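Local coordinates for putative glycoside hydrolase (Parabacteroides distasonis ATCC 8503, PDB 3GYC), which is probably a glycoside hydrolase, acting on an unidentified sugar substrate through a TIM-barrel domain of the cellulase-like family, at residues L73-N78 with P85-V90; M21-W26 with Q80-P85; K69-K74 with R117-E122; S113-L118 with D165-F170. One frame throughout, in Å; residues are numbered along the deposited sequence.

Interaction 1 of 4, residues L73-N78 with P85-V90; sequences LKEVWN and PDMNEV. With EDO (1,2-ethanediol), chain E.
Leu73 and Asn88 sit opposite each other as an antiparallel hydrogen-bonded pair, each backbone satisfying the other's N-H and carbonyl. Leu73 N reaches Asn88 O at 2.7 Å, nearly along the C=O axis and almost straight (172°). The return bond is slacker, 3.2 Å from Asn88 N to Leu73 O, arriving in the carbonyl plane. Leu73 O is a busy acceptor, since Met87 CA brings a CA-H...O contact and a water adds a weak bond; that same water donates more firmly to Asp86 O, at 2.8 Å. Together with a backbone bond between Val90 and Trp71, this pairing makes the two-stranded antiparallel sheet of 71-73 and 88-90, an excursion from the TIM barrel after its second strand. The side chains of Leu73 and Val90 cross at about a right angle, CD1 of Leu73 3.8 Å from CG2 of Val90, next to helix 25-28. Farther along, Glu75 has CG in the crowded position (chi1 72°) and bends again at chi2, which puts OE1 3.8 Å from Asp86 OD1; two like charges this close may favour protonation of one. Met87 N is satisfied by Asp86 OD1 at 2.8 Å, and Trp77 NE1 by Trp82 O. The amide of Asn88 works at both ends: OD1 takes Glu89 N from above its carbonyl plane and the O2 hydroxyl of an ethanediol at 2.6 Å, while ND2 bonds to Ser84 OG and Glu28 O. An alanine here would lose both amide ends and would probably loosen the strand's hold on Ser84 and Glu28. At the far end, Pro85 CA directs its C-H at Trp77 O.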
# COMPACT_ATOMS: atom_id res chain seq x y z
N LEU A 73 -11.40 9.10 -15.70
CA LEU A 73 -10.30 8.15 -15.56
C LEU A 73 -10.53 6.91 -16.40
O LEU A 73 -11.68 6.46 -16.52
CB LEU A 73 -10.12 7.73 -14.10
CG LEU A 73 -9.96 8.84 -13.06
CD1 LEU A 73 -9.79 8.25 -11.70
CD2 LEU A 73 -8.82 9.83 -13.39
N LYS A 74 -9.47 6.39 -17.01
CA LYS A 74 -9.53 5.14 -17.78
C LYS A 74 -9.27 4.01 -16.82
O LYS A 74 -8.47 4.17 -15.92
CB LYS A 74 -8.49 5.11 -18.89
CG LYS A 74 -8.65 6.26 -19.84
CD LYS A 74 -7.69 6.21 -21.05
CE LYS A 74 -6.29 6.64 -20.73
NZ LYS A 74 -5.55 6.86 -22.02
N GLU A 75 -9.92 2.87 -16.98
CA GLU A 75 -9.72 1.78 -16.01
C GLU A 75 -8.35 1.11 -16.15
O GLU A 75 -7.74 1.09 -17.24
CB GLU A 75 -10.87 0.72 -16.09
CG GLU A 75 -10.88 -0.20 -17.34
CD GLU A 75 -11.46 0.43 -18.62
OE1 GLU A 75 -11.81 1.64 -18.64
OE2 GLU A 75 -11.58 -0.33 -19.62
N VAL A 76 -7.84 0.63 -15.03
CA VAL A 76 -6.60 -0.14 -15.00
C VAL A 76 -6.89 -1.59 -15.40
O VAL A 76 -6.10 -2.24 -16.09
CB VAL A 76 -5.96 -0.15 -13.60
CG1 VAL A 76 -4.52 -0.63 -13.71
CG2 VAL A 76 -6.00 1.24 -12.95
N TRP A 77 -8.06 -2.08 -15.00
CA TRP A 77 -8.47 -3.48 -15.21
C TRP A 77 -9.97 -3.62 -15.08
O TRP A 77 -10.65 -2.73 -14.57
CB TRP A 77 -7.86 -4.39 -14.11
CG TRP A 77 -7.88 -3.77 -12.75
CD1 TRP A 77 -8.97 -3.33 -12.04
CD2 TRP A 77 -6.75 -3.52 -11.91
NE1 TRP A 77 -8.57 -2.82 -10.83
CE2 TRP A 77 -7.21 -2.89 -10.74
CE3 TRP A 77 -5.38 -3.74 -12.06
CZ2 TRP A 77 -6.34 -2.50 -9.70
CZ3 TRP A 77 -4.53 -3.35 -11.04
CH2 TRP A 77 -5.02 -2.74 -9.87
N ASN A 78 -10.49 -4.73 -15.55
CA ASN A 78 -11.87 -5.04 -15.29
C ASN A 78 -11.97 -6.37 -14.52
O ASN A 78 -13.04 -6.83 -14.19
CB ASN A 78 -12.71 -5.00 -16.57
CG ASN A 78 -12.36 -6.09 -17.56
OD1 ASN A 78 -11.73 -7.09 -17.24
ND2 ASN A 78 -12.82 -5.90 -18.77
N PRO A 85 -13.90 -0.67 -12.74
CA PRO A 85 -13.76 -1.67 -13.78
C PRO A 85 -14.05 -1.10 -15.16
O PRO A 85 -14.08 -1.86 -16.12
CB PRO A 85 -14.86 -2.68 -13.43
CG PRO A 85 -15.98 -1.81 -12.88
CD PRO A 85 -15.21 -0.76 -12.07
N ASP A 86 -14.28 0.21 -15.24
CA ASP A 86 -14.60 0.87 -16.51
C ASP A 86 -14.33 2.37 -16.28
O ASP A 86 -13.86 2.76 -15.22
CB ASP A 86 -16.06 0.57 -16.90
CG ASP A 86 -16.32 0.66 -18.42
OD1 ASP A 86 -15.58 1.36 -19.16
OD2 ASP A 86 -17.33 0.06 -18.86
N MSE A 87 -14.63 3.21 -17.26
CA MSE A 87 -14.39 4.64 -17.11
C MSE A 87 -15.18 5.18 -15.93
O MSE A 87 -16.27 4.67 -15.57
CB MSE A 87 -14.73 5.40 -18.38
CG MSE A 87 -14.00 4.84 -19.59
SE MSE A 87 -13.79 6.14 -21.00
CE MSE A 87 -15.64 6.82 -21.08
N ASN A 88 -14.61 6.17 -15.26
CA ASN A 88 -15.25 6.73 -14.09
C ASN A 88 -14.82 8.19 -13.97
O ASN A 88 -13.85 8.62 -14.62
CB ASN A 88 -14.86 5.91 -12.86
CG ASN A 88 -15.79 6.13 -11.68
OD1 ASN A 88 -16.81 6.86 -11.76
ND2 ASN A 88 -15.51 5.40 -10.60
N GLU A 89 -15.57 8.96 -13.20
CA GLU A 89 -15.29 10.38 -13.01
C GLU A 89 -15.08 10.65 -11.57
O GLU A 89 -15.87 10.21 -10.76
CB GLU A 89 -16.47 11.24 -13.42
CG GLU A 89 -16.73 11.32 -14.89
CD GLU A 89 -17.85 12.35 -15.21
OE1 GLU A 89 -18.03 13.32 -14.40
OE2 GLU A 89 -18.50 12.22 -16.28
N VAL A 90 -14.02 11.37 -11.24
CA VAL A 90 -13.78 11.77 -9.85
C VAL A 90 -13.41 13.24 -9.73
O VAL A 90 -12.89 13.85 -10.69
CB VAL A 90 -12.63 10.95 -9.21
CG1 VAL A 90 -12.95 9.43 -9.26
CG2 VAL A 90 -11.27 11.28 -9.87
C1 EDO E . -17.97 6.99 -8.19
O1 EDO E . -17.19 8.16 -8.58
C2 EDO E . -19.18 6.79 -9.08
O2 EDO E . -18.87 6.21 -10.37
O HOH W 1 -11.68 4.31 -14.50

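Interaction 2 of 4, residues M21-W26 with Q80-P85; sequences MWDFSW and QDWGSP. With EDO (1,2-ethanediol), chain D.
Two hydrogen bonds grip Ser25 OG: it accepts from Gly83 N at 2.7 Å (164° at the hydrogen) and donates to Asp23 OD2 at 2.6 Å, on the syn lone pair of that carboxylate oxygen. The place is the C-terminal end of the first strand of the TIM barrel, 17-23, where the chain turns into helix 25-28, and Asp23 caps the turn. With CG in the crowded position between N and carbonyl carbon, Asp23 brings OD2 to Ser25, where the oxygen also takes Ser25 N, at 2.8 Å and from above the carboxylate plane. OD2 thus holds two donors from one residue, and Ser25, its OG beside its own backbone N, passes the grip on to the loop at 80-85. Gly83 fits for two reasons: its phi is positive, and any CB would run into the Phe24 ring, whose CD1 already lies 3.7 Å from Gly83 CA. That ring also makes a cation-pi contact with Arg117. Trp82 stands beside the cap with Ser25 OG at its indole edge. Asp23 OD1 approaches Trp82 CD1 to 3.5 Å, carboxylate and ring nearly perpendicular (86°). The indole N-H is used by Asn347 O, with a weak water bond besides. On the rim of the loop, Asp81 OD1 accepts from an ethanediol hydroxyl that came probably with the crystallisation liquor. Selenomethionine Met21, extended through chi2 and then bent at chi3, crosses the indole at about a right angle and sets CE 3.4 Å from Trp82 NE1.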
# COMPACT_ATOMS: atom_id res chain seq x y z
N MSE A 21 -5.05 -0.75 3.19
CA MSE A 21 -4.97 -0.07 1.90
C MSE A 21 -6.37 0.11 1.31
O MSE A 21 -7.07 -0.90 1.03
CB MSE A 21 -4.16 -0.90 0.92
CG MSE A 21 -4.12 -0.27 -0.45
SE MSE A 21 -3.56 -1.54 -1.75
CE MSE A 21 -5.20 -2.59 -1.86
N TRP A 22 -6.83 1.36 1.24
CA TRP A 22 -8.05 1.72 0.51
C TRP A 22 -7.75 2.37 -0.85
O TRP A 22 -8.67 2.79 -1.57
CB TRP A 22 -8.98 2.54 1.38
CG TRP A 22 -9.81 1.71 2.36
CD1 TRP A 22 -9.66 0.39 2.64
CD2 TRP A 22 -10.82 2.19 3.29
NE1 TRP A 22 -10.58 -0.02 3.60
CE2 TRP A 22 -11.31 1.06 3.99
CE3 TRP A 22 -11.45 3.41 3.48
CZ2 TRP A 22 -12.31 1.16 4.94
CZ3 TRP A 22 -12.43 3.49 4.40
CH2 TRP A 22 -12.86 2.38 5.13
N ASP A 23 -6.45 2.39 -1.19
CA ASP A 23 -5.94 2.70 -2.52
C ASP A 23 -6.69 3.87 -3.20
O ASP A 23 -6.77 4.95 -2.65
CB ASP A 23 -5.93 1.40 -3.36
CG ASP A 23 -7.32 0.67 -3.36
OD1 ASP A 23 -7.59 -0.09 -2.38
OD2 ASP A 23 -8.15 0.89 -4.28
N PHE A 24 -7.22 3.64 -4.40
CA PHE A 24 -8.02 4.63 -5.11
C PHE A 24 -9.52 4.26 -5.02
O PHE A 24 -10.38 5.00 -5.49
CB PHE A 24 -7.51 4.79 -6.56
CG PHE A 24 -7.06 3.52 -7.22
CD1 PHE A 24 -7.96 2.72 -7.94
CD2 PHE A 24 -5.74 3.11 -7.14
CE1 PHE A 24 -7.50 1.52 -8.58
CE2 PHE A 24 -5.29 1.95 -7.77
CZ PHE A 24 -6.19 1.16 -8.48
N SER A 25 -9.84 3.15 -4.31
CA SER A 25 -11.23 2.77 -4.15
C SER A 25 -12.05 3.76 -3.27
O SER A 25 -13.23 3.94 -3.51
CB SER A 25 -11.32 1.35 -3.59
OG SER A 25 -10.71 0.38 -4.43
N TRP A 26 -11.41 4.41 -2.30
CA TRP A 26 -12.09 5.33 -1.42
C TRP A 26 -12.81 6.45 -2.20
O TRP A 26 -13.87 6.93 -1.76
CB TRP A 26 -11.08 5.94 -0.38
CG TRP A 26 -10.13 6.92 -1.01
CD1 TRP A 26 -8.95 6.63 -1.62
CD2 TRP A 26 -10.30 8.33 -1.14
NE1 TRP A 26 -8.39 7.78 -2.13
CE2 TRP A 26 -9.18 8.84 -1.82
CE3 TRP A 26 -11.30 9.21 -0.75
CZ2 TRP A 26 -9.03 10.18 -2.11
CZ3 TRP A 26 -11.16 10.52 -1.03
CH2 TRP A 26 -10.04 11.01 -1.70
N GLN A 80 -10.32 -7.00 -11.49
CA GLN A 80 -10.19 -6.82 -10.02
C GLN A 80 -11.22 -5.88 -9.45
O GLN A 80 -11.78 -5.05 -10.18
CB GLN A 80 -8.80 -6.31 -9.66
CG GLN A 80 -7.68 -7.02 -10.30
CD GLN A 80 -7.66 -8.52 -9.99
OE1 GLN A 80 -8.14 -8.94 -8.95
NE2 GLN A 80 -7.12 -9.31 -10.90
N ASP A 81 -11.41 -5.94 -8.12
CA ASP A 81 -12.40 -5.08 -7.44
C ASP A 81 -11.83 -3.85 -6.67
O ASP A 81 -12.51 -3.26 -5.83
CB ASP A 81 -13.33 -5.93 -6.51
CG ASP A 81 -14.37 -6.78 -7.31
OD1 ASP A 81 -14.61 -6.48 -8.53
OD2 ASP A 81 -14.93 -7.74 -6.71
N TRP A 82 -10.58 -3.49 -6.95
CA TRP A 82 -10.03 -2.25 -6.44
C TRP A 82 -10.38 -1.22 -7.51
O TRP A 82 -10.22 -1.47 -8.71
CB TRP A 82 -8.54 -2.28 -6.27
CG TRP A 82 -8.09 -3.25 -5.29
CD1 TRP A 82 -8.26 -3.18 -3.93
CD2 TRP A 82 -7.41 -4.47 -5.56
NE1 TRP A 82 -7.71 -4.30 -3.34
CE2 TRP A 82 -7.18 -5.10 -4.32
CE3 TRP A 82 -6.95 -5.10 -6.73
CZ2 TRP A 82 -6.49 -6.30 -4.21
CZ3 TRP A 82 -6.28 -6.31 -6.61
CH2 TRP A 82 -6.06 -6.89 -5.37
N GLY A 83 -10.84 -0.08 -7.07
CA GLY A 83 -11.18 0.97 -8.02
C GLY A 83 -12.24 0.64 -9.05
O GLY A 83 -13.13 -0.16 -8.82
N SER A 84 -12.09 1.22 -10.25
CA SER A 84 -13.12 1.16 -11.28
C SER A 84 -12.87 0.13 -12.39
O SER A 84 -11.80 0.13 -12.98
CB SER A 84 -13.22 2.57 -11.96
OG SER A 84 -13.44 3.60 -11.02
N PRO A 85 -13.90 -0.67 -12.74
CA PRO A 85 -13.76 -1.67 -13.78
C PRO A 85 -14.05 -1.10 -15.16
O PRO A 85 -14.08 -1.86 -16.12
CB PRO A 85 -14.86 -2.68 -13.43
CG PRO A 85 -15.98 -1.81 -12.88
CD PRO A 85 -15.21 -0.76 -12.07
C1 EDO D . -18.24 -4.25 -9.88
O1 EDO D . -18.33 -4.09 -8.45
C2 EDO D . -16.84 -4.64 -10.26
O2 EDO D . -15.82 -3.91 -9.55
O HOH W 2 -8.96 -3.49 -0.23

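Interaction 3 of 4, residues K69-K74 with R117-E122; sequences KKWLLK and RLDVDE. With EDO (1,2-ethanediol), chain F.
The loop that follows the third barrel strand comes up against strand 71-73, making a single backbone bridge between Leu73 and Asp119. Two bonds flank it: Val120 N to Leu72 O at 3.0 Å and Lys74 N to Leu118 O at 2.9 Å, both nearly along the carbonyl axes. Lys74 O is taken by Arg117 NH1, 2.8 Å away, straight (173°) and exactly in the guanidinium plane. Arg117 gets there by curling at chi2 and chi3, which also brings one face of its guanidinium over Leu73 CD1. Arg117 NH1 has a second acceptor, O2 of an ethanediol; Arg117 NH2 meets a water at 3.0 Å, and NE forms a salt bridge with Glu28, so the group is held all round its edge. The ethanediol O2 also takes Leu118 N, at 2.7 Å. Toward the surface, Lys74 bends at chi3 and its NZ makes a salt bridge with Glu122 OE2 at 2.9 Å, approaching from above the carboxylate plane. Leu72 CD2 packs obliquely on Val120 CG1. Asp119 OD2 touches Trp71 CZ3 at the indole edge, 3.5 Å away, and accepts Asp121 N, while OD1 takes Val123 N. The bond to Asp121 N makes an Asx turn, and a type I turn runs over the same residues from Asp119 to Glu122; both lie in a loop on the C-terminal side of a TIM barrel.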
# COMPACT_ATOMS: atom_id res chain seq x y z
N LYS A 69 -11.50 20.02 -10.59
CA LYS A 69 -11.96 19.47 -11.86
C LYS A 69 -12.61 18.08 -11.69
O LYS A 69 -12.20 17.28 -10.88
CB LYS A 69 -10.78 19.39 -12.83
CG LYS A 69 -11.06 18.58 -14.07
CD LYS A 69 -9.98 18.65 -15.11
CE LYS A 69 -10.29 17.67 -16.23
NZ LYS A 69 -9.76 18.17 -17.50
N LYS A 70 -13.66 17.80 -12.46
CA LYS A 70 -14.21 16.44 -12.45
C LYS A 70 -13.41 15.72 -13.55
O LYS A 70 -13.56 16.03 -14.74
CB LYS A 70 -15.71 16.40 -12.74
CG LYS A 70 -16.65 16.97 -11.63
CD LYS A 70 -18.16 16.81 -12.06
N TRP A 71 -12.54 14.79 -13.14
CA TRP A 71 -11.68 14.03 -14.06
C TRP A 71 -12.26 12.71 -14.52
O TRP A 71 -12.77 11.96 -13.71
CB TRP A 71 -10.38 13.68 -13.37
CG TRP A 71 -9.57 14.87 -12.90
CD1 TRP A 71 -9.67 15.50 -11.69
CD2 TRP A 71 -8.55 15.55 -13.64
NE1 TRP A 71 -8.74 16.52 -11.63
CE2 TRP A 71 -8.04 16.57 -12.81
CE3 TRP A 71 -8.00 15.38 -14.93
CZ2 TRP A 71 -7.00 17.44 -13.22
CZ3 TRP A 71 -6.98 16.22 -15.33
CH2 TRP A 71 -6.49 17.25 -14.48
N LEU A 72 -12.10 12.42 -15.82
CA LEU A 72 -12.51 11.17 -16.43
C LEU A 72 -11.30 10.21 -16.43
O LEU A 72 -10.26 10.52 -17.03
CB LEU A 72 -13.01 11.41 -17.85
CG LEU A 72 -13.63 10.20 -18.57
CD1 LEU A 72 -14.88 9.69 -17.89
CD2 LEU A 72 -13.92 10.57 -20.03
N LEU A 73 -11.40 9.10 -15.70
CA LEU A 73 -10.30 8.15 -15.56
C LEU A 73 -10.53 6.91 -16.40
O LEU A 73 -11.68 6.46 -16.52
CB LEU A 73 -10.12 7.73 -14.10
CG LEU A 73 -9.96 8.84 -13.06
CD1 LEU A 73 -9.79 8.25 -11.70
CD2 LEU A 73 -8.82 9.83 -13.39
N LYS A 74 -9.47 6.39 -17.01
CA LYS A 74 -9.53 5.14 -17.78
C LYS A 74 -9.27 4.01 -16.82
O LYS A 74 -8.47 4.17 -15.92
CB LYS A 74 -8.49 5.11 -18.89
CG LYS A 74 -8.65 6.26 -19.84
CD LYS A 74 -7.69 6.21 -21.05
CE LYS A 74 -6.29 6.64 -20.73
NZ LYS A 74 -5.55 6.86 -22.02
N ARG A 117 -3.26 7.36 -11.39
CA ARG A 117 -4.37 6.92 -12.22
C ARG A 117 -4.38 7.74 -13.49
O ARG A 117 -4.18 8.95 -13.45
CB ARG A 117 -5.69 7.06 -11.47
CG ARG A 117 -5.79 6.09 -10.29
CD ARG A 117 -6.17 4.66 -10.75
NE ARG A 117 -7.58 4.62 -11.13
CZ ARG A 117 -8.04 4.51 -12.37
NH1 ARG A 117 -7.22 4.40 -13.42
NH2 ARG A 117 -9.34 4.52 -12.58
N LEU A 118 -4.53 7.06 -14.60
CA LEU A 118 -4.56 7.73 -15.91
C LEU A 118 -5.91 8.34 -16.22
O LEU A 118 -6.92 7.63 -16.36
CB LEU A 118 -4.20 6.80 -17.05
CG LEU A 118 -2.78 6.24 -17.10
CD1 LEU A 118 -2.69 5.21 -18.23
CD2 LEU A 118 -1.73 7.37 -17.26
N ASP A 119 -5.92 9.67 -16.33
CA ASP A 119 -7.09 10.38 -16.78
C ASP A 119 -6.98 10.37 -18.31
O ASP A 119 -5.93 10.04 -18.86
CB ASP A 119 -7.13 11.80 -16.27
CG ASP A 119 -5.96 12.67 -16.81
OD1 ASP A 119 -4.80 12.36 -16.47
OD2 ASP A 119 -6.23 13.61 -17.61
N VAL A 120 -8.03 10.78 -19.00
CA VAL A 120 -8.00 10.75 -20.46
C VAL A 120 -6.88 11.63 -21.07
O VAL A 120 -6.40 11.36 -22.16
CB VAL A 120 -9.39 11.05 -21.04
CG1 VAL A 120 -10.35 9.91 -20.62
CG2 VAL A 120 -9.91 12.41 -20.55
N ASP A 121 -6.43 12.65 -20.36
CA ASP A 121 -5.33 13.48 -20.85
C ASP A 121 -3.97 13.06 -20.28
O ASP A 121 -2.97 13.73 -20.52
CB ASP A 121 -5.62 14.92 -20.50
CG ASP A 121 -6.90 15.40 -21.12
OD1 ASP A 121 -7.11 15.17 -22.32
OD2 ASP A 121 -7.70 16.03 -20.40
N GLU A 122 -3.94 11.98 -19.54
CA GLU A 122 -2.74 11.40 -18.99
C GLU A 122 -1.80 12.46 -18.42
O GLU A 122 -0.62 12.52 -18.78
CB GLU A 122 -2.03 10.57 -20.09
CG GLU A 122 -2.92 9.44 -20.60
CD GLU A 122 -2.19 8.42 -21.45
OE1 GLU A 122 -1.12 8.74 -22.03
OE2 GLU A 122 -2.72 7.28 -21.56
C1 EDO F . -2.33 3.71 -13.30
O1 EDO F . -3.01 3.70 -12.03
C2 EDO F . -3.30 3.53 -14.50
O2 EDO F . -4.50 4.34 -14.40
O HOH W 1 -11.68 4.31 -14.50

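Interaction 4 of 4, residues S113-L118 with D165-F170; sequences SSWYRL and DSWAPF. With EDO (1,2-ethanediol), chain F.
Aromatic packing carries this contact, which has no direct hydrogen bond across it. Trp115 and Trp167 run side by side and form a T-shaped pair: the five-membered ring of Trp115 points its edge at the face of the Trp167 six-membered ring, planes at 85°, with Trp115 CD1 3.6 Å from Trp167 CE3. Ser166 CB lies over the centre of the opposite Trp167 face. In a second T-shaped pair Phe170 presents its edge to the face of Tyr116, Phe170 CE2 3.8 Å from Tyr116 CG, planes at 73°; Ser114 CB backs the other face of Tyr116. Among polar groups, a water donates to Tyr116 O at 2.5 Å and weakly to Trp167 O, while Ser114 OG takes Tyr116 N at 3.0 Å in an ST turn. Tyr116 OH bonds to Leu158 O. As for the ethanediol, its O1 donates to Trp115 O at 2.7 Å and lies in plane at the edge of Trp167. An alanine in place of Trp167 would remove the face on which Trp115 rests and would probably leave that indole less firmly placed. Such aromatic contacts join the loops after strands 109-113 and 153-157, at the C-terminal mouth where TIM-barrel hydrolases have their active sites.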
# COMPACT_ATOMS: atom_id res chain seq x y z
N SER A 113 -0.13 7.75 -0.75
CA SER A 113 0.64 7.16 -1.83
C SER A 113 -0.04 7.58 -3.13
O SER A 113 -1.00 8.36 -3.11
CB SER A 113 0.62 5.61 -1.68
OG SER A 113 1.53 5.00 -2.58
N SER A 114 0.42 7.02 -4.24
CA SER A 114 -0.31 7.18 -5.52
C SER A 114 0.02 6.07 -6.49
O SER A 114 1.15 5.56 -6.51
CB SER A 114 -0.05 8.52 -6.21
OG SER A 114 -1.06 8.72 -7.21
N TRP A 115 -0.99 5.69 -7.25
CA TRP A 115 -0.91 4.78 -8.37
C TRP A 115 -0.96 5.59 -9.69
O TRP A 115 -0.99 5.01 -10.77
CB TRP A 115 -2.06 3.76 -8.32
CG TRP A 115 -1.93 2.74 -7.26
CD1 TRP A 115 -1.65 1.41 -7.42
CD2 TRP A 115 -2.13 2.93 -5.82
NE1 TRP A 115 -1.70 0.78 -6.17
CE2 TRP A 115 -1.95 1.69 -5.20
CE3 TRP A 115 -2.44 4.04 -5.02
CZ2 TRP A 115 -2.06 1.51 -3.80
CZ3 TRP A 115 -2.55 3.88 -3.67
CH2 TRP A 115 -2.34 2.61 -3.06
N TYR A 116 -0.98 6.92 -9.59
CA TYR A 116 -0.98 7.83 -10.74
C TYR A 116 -2.00 7.40 -11.82
O TYR A 116 -1.65 7.08 -12.97
CB TYR A 116 0.45 7.93 -11.27
CG TYR A 116 1.34 8.55 -10.24
CD1 TYR A 116 1.40 9.94 -10.11
CD2 TYR A 116 2.11 7.77 -9.39
CE1 TYR A 116 2.19 10.54 -9.14
CE2 TYR A 116 2.90 8.35 -8.40
CZ TYR A 116 2.93 9.74 -8.28
OH TYR A 116 3.70 10.36 -7.32
N ARG A 117 -3.26 7.36 -11.39
CA ARG A 117 -4.37 6.92 -12.22
C ARG A 117 -4.38 7.74 -13.49
O ARG A 117 -4.18 8.95 -13.45
CB ARG A 117 -5.69 7.06 -11.47
CG ARG A 117 -5.79 6.09 -10.29
CD ARG A 117 -6.17 4.66 -10.75
NE ARG A 117 -7.58 4.62 -11.13
CZ ARG A 117 -8.04 4.51 -12.37
NH1 ARG A 117 -7.22 4.40 -13.42
NH2 ARG A 117 -9.34 4.52 -12.58
N LEU A 118 -4.53 7.06 -14.60
CA LEU A 118 -4.56 7.73 -15.91
C LEU A 118 -5.91 8.34 -16.22
O LEU A 118 -6.92 7.63 -16.36
CB LEU A 118 -4.20 6.80 -17.05
CG LEU A 118 -2.78 6.24 -17.10
CD1 LEU A 118 -2.69 5.21 -18.23
CD2 LEU A 118 -1.73 7.37 -17.26
N ASP A 165 6.34 0.37 -14.35
CA ASP A 165 5.77 1.25 -15.38
C ASP A 165 4.24 1.43 -15.36
O ASP A 165 3.73 2.38 -15.94
CB ASP A 165 6.27 0.91 -16.79
CG ASP A 165 5.97 -0.52 -17.21
OD1 ASP A 165 5.17 -1.20 -16.54
OD2 ASP A 165 6.56 -0.95 -18.24
N SER A 166 3.51 0.53 -14.72
CA SER A 166 2.06 0.71 -14.57
C SER A 166 1.76 1.95 -13.75
O SER A 166 0.76 2.61 -13.98
CB SER A 166 1.40 -0.46 -13.82
OG SER A 166 1.57 -1.67 -14.52
N TRP A 167 2.61 2.23 -12.77
CA TRP A 167 2.35 3.35 -11.86
C TRP A 167 3.24 4.56 -12.15
O TRP A 167 2.81 5.70 -11.95
CB TRP A 167 2.52 2.89 -10.40
CG TRP A 167 2.04 1.49 -10.21
CD1 TRP A 167 2.79 0.43 -9.86
CD2 TRP A 167 0.72 0.98 -10.46
NE1 TRP A 167 2.03 -0.71 -9.83
CE2 TRP A 167 0.75 -0.40 -10.22
CE3 TRP A 167 -0.50 1.57 -10.85
CZ2 TRP A 167 -0.37 -1.21 -10.35
CZ3 TRP A 167 -1.62 0.75 -11.00
CH2 TRP A 167 -1.54 -0.62 -10.73
N ALA A 168 4.46 4.31 -12.63
CA ALA A 168 5.43 5.39 -12.91
C ALA A 168 5.88 5.37 -14.38
O ALA A 168 7.06 5.12 -14.69
CB ALA A 168 6.63 5.26 -11.98
N PRO A 169 4.93 5.61 -15.31
CA PRO A 169 5.30 5.67 -16.74
C PRO A 169 6.15 6.90 -17.08
O PRO A 169 6.87 6.92 -18.10
CB PRO A 169 3.93 5.75 -17.43
CG PRO A 169 3.02 6.28 -16.44
CD PRO A 169 3.48 5.78 -15.12
N PHE A 170 6.02 7.94 -16.26
CA PHE A 170 6.82 9.16 -16.40
C PHE A 170 8.29 8.89 -16.10
O PHE A 170 9.14 9.67 -16.45
CB PHE A 170 6.29 10.27 -15.46
CG PHE A 170 5.99 9.81 -14.04
CD1 PHE A 170 6.98 9.77 -13.08
CD2 PHE A 170 4.71 9.42 -13.70
CE1 PHE A 170 6.72 9.36 -11.81
CE2 PHE A 170 4.43 9.02 -12.42
CZ PHE A 170 5.44 9.00 -11.47
C1 EDO F . -2.33 3.71 -13.30
O1 EDO F . -3.01 3.70 -12.03
C2 EDO F . -3.30 3.53 -14.50
O2 EDO F . -4.50 4.34 -14.40
O HOH W 3 0.26 6.11 -14.30

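Overall arrangement
From the N terminus, the chain leaves the first barrel strand at 21-26, and interaction 2 closes when it returns at 80-85. Before that return, 69-74 opens interaction 3 and 73-78 opens interaction 1; interaction 1 shuts at 85-90, crossing interaction 2 and sharing Pro85 with it. Interaction 3 closes only at 117-122, so it crosses interaction 2 and encloses the short loop of interaction 1, with Leu73 and Lys74 common to both. Interaction 4 starts on 113-118, where interaction 3 ends, and reaches 165-170 beyond the fourth strand. Phe24 touches Trp115 and Arg117, tying the first strand's end to the third-strand loop, which interactions 3 and 4 join to the two-stranded sheet and the fourth-strand loop.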